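PDB 3HRG: DUF3822 family protein from Bacteroides thetaiotaomicron VPI-5482, which is of unknown function but adopts an actin-like ATPase fold and probably belongs to the broad superfamily of actin, sugar kinases and Hsp70 proteins. Local coordinates for residues 126-129 against 130-134. Sequence-based numbering, arbitrary orientation.
Sequences STYT and FLNEQ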
loop_
_atom_site.group_PDB
_atom_site.type_symbol
_atom_site.label_atom_id
_atom_site.label_comp_id
_atom_site.label_asym_id
_atom_site.label_seq_id
_atom_site.Cartn_x
_atom_site.Cartn_y
_atom_site.Cartn_z
ATOM N N SER A 126 -3.611 10.449 -16.467
ATOM C CA SER A 126 -4.020 11.822 -16.169
ATOM C C SER A 126 -3.498 12.230 -14.780
ATOM O O SER A 126 -3.035 13.356 -14.578
ATOM C CB SER A 126 -5.540 11.945 -16.172
ATOM O OG SER A 126 -6.063 11.648 -17.441
ATOM N N THR A 127 -3.591 11.299 -13.836
ATOM C CA THR A 127 -3.093 11.507 -12.466
ATOM C C THR A 127 -1.571 11.701 -12.469
ATOM O O THR A 127 -1.070 12.652 -11.845
ATOM C CB THR A 127 -3.539 10.371 -11.522
ATOM O OG1 THR A 127 -4.934 10.527 -11.262
ATOM C CG2 THR A 127 -2.807 10.441 -10.199
ATOM N N TYR A 128 -0.857 10.817 -13.161
ATOM C CA TYR A 128 0.601 10.936 -13.296
ATOM C C TYR A 128 1.029 12.274 -13.927
ATOM O O TYR A 128 1.925 12.940 -13.429
ATOM C CB TYR A 128 1.197 9.758 -14.109
ATOM C CG TYR A 128 2.650 10.026 -14.417
ATOM C CD1 TYR A 128 3.616 9.835 -13.438
ATOM C CD2 TYR A 128 3.043 10.554 -15.634
ATOM C CE1 TYR A 128 4.962 10.127 -13.680
ATOM C CE2 TYR A 128 4.379 10.864 -15.875
ATOM C CZ TYR A 128 5.326 10.632 -14.880
ATOM O OH TYR A 128 6.656 10.917 -15.092
ATOM N N THR A 129 0.394 12.661 -15.023
ATOM C CA THR A 129 0.699 13.921 -15.717
ATOM C C THR A 129 0.521 15.097 -14.783
ATOM O O THR A 129 1.365 15.973 -14.709
ATOM C CB THR A 129 -0.217 14.082 -16.935
ATOM O OG1 THR A 129 -0.042 12.929 -17.787
ATOM C CG2 THR A 129 0.074 15.376 -17.722
ATOM N N PHE A 130 -0.573 15.090 -14.034
ATOM C CA PHE A 130 -0.824 16.173 -13.114
ATOM C C PHE A 130 0.241 16.217 -12.021
ATOM O O PHE A 130 0.780 17.275 -11.750
ATOM C CB PHE A 130 -2.213 16.078 -12.494
ATOM C CG PHE A 130 -2.480 17.152 -11.492
ATOM C CD1 PHE A 130 -2.789 18.430 -11.904
ATOM C CD2 PHE A 130 -2.368 16.891 -10.138
ATOM C CE1 PHE A 130 -3.010 19.438 -10.989
ATOM C CE2 PHE A 130 -2.593 17.892 -9.204
ATOM C CZ PHE A 130 -2.914 19.164 -9.624
ATOM N N LEU A 131 0.541 15.074 -11.407
ATOM C CA LEU A 131 1.550 15.035 -10.341
ATOM C C LEU A 131 2.978 15.350 -10.813
ATOM O O LEU A 131 3.726 16.008 -10.090
ATOM C CB LEU A 131 1.493 13.719 -9.587
ATOM C CG LEU A 131 0.223 13.549 -8.744
ATOM C CD1 LEU A 131 0.023 12.064 -8.303
ATOM C CD2 LEU A 131 0.216 14.506 -7.531
ATOM N N ASN A 132 3.326 14.925 -12.018
ATOM C CA ASN A 132 4.643 15.212 -12.585
ATOM C C ASN A 132 4.801 16.719 -12.852
ATOM O O ASN A 132 5.900 17.255 -12.756
ATOM C CB ASN A 132 4.852 14.382 -13.847
ATOM C CG ASN A 132 6.206 14.592 -14.458
ATOM O OD1 ASN A 132 7.232 14.154 -13.906
ATOM N ND2 ASN A 132 6.224 15.201 -15.626
ATOM N N GLU A 133 3.699 17.405 -13.162
ATOM C CA GLU A 133 3.727 18.858 -13.364
ATOM C C GLU A 133 3.978 19.555 -12.034
ATOM O O GLU A 133 4.750 20.501 -11.991
ATOM C CB GLU A 133 2.416 19.381 -13.997
ATOM C CG GLU A 133 2.253 18.996 -15.472
ATOM C CD GLU A 133 0.819 19.115 -16.044
ATOM O OE1 GLU A 133 -0.173 19.186 -15.260
ATOM O OE2 GLU A 133 0.690 19.096 -17.302
ATOM N N GLN A 134 3.332 19.094 -10.957
ATOM C CA GLN A 134 3.502 19.720 -9.636
ATOM C C GLN A 134 4.862 19.361 -9.035
ATOM O O GLN A 134 5.513 20.211 -8.464
ATOM C CB GLN A 134 2.405 19.320 -8.635
ATOM C CG GLN A 134 0.975 19.331 -9.153
ATOM C CD GLN A 134 0.627 20.560 -9.968
ATOM O OE1 GLN A 134 0.821 21.695 -9.530
ATOM N NE2 GLN A 134 0.070 20.335 -11.151
HETATM O O HOH W 1 3.349 15.981 -16.670
#
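Over one face of the Tyr-128 ring sits Asn-132 CB, 4.2 Å from the ring centroid, a CH-pi contact displaced toward the OH end. With CG of Tyr-128 anti to the backbone N (chi1 171°), the two side chains run alongside each other, ring and amide planes 16° apart; the Tyr-128 ring also meets that of Phe-140, planes at about 50°. The Phe-130 ring packs edge-to-face with Phe-56. The i to i+4 pairs belong to helix 125-134, which follows strand 117-124 and packs against helix 48-58 and strand 12-17 in the actin-like fold. Thr-127 CG2 meets Leu-131 CD1 at 3.8 Å on the buried flank, where Leu-17 touches both residues. The main chain has regular alpha-helical bonding: Asn-132 N reaches Tyr-128 O at 2.8 Å. Thr-129 O takes both Glu-133 N and a water, which in turn accepts from Asn-132 ND2. An alanine in place of Tyr-128 would strip away the ring and is likely to leave Asn-132 CB without the face it rests on and to abolish the ring contact with Phe-140. Glu-133 CG, anti to its own carbonyl carbon, lies 3.2 Å from Thr-129 O, so that the Glu-133 side chain runs beside that of Thr-129.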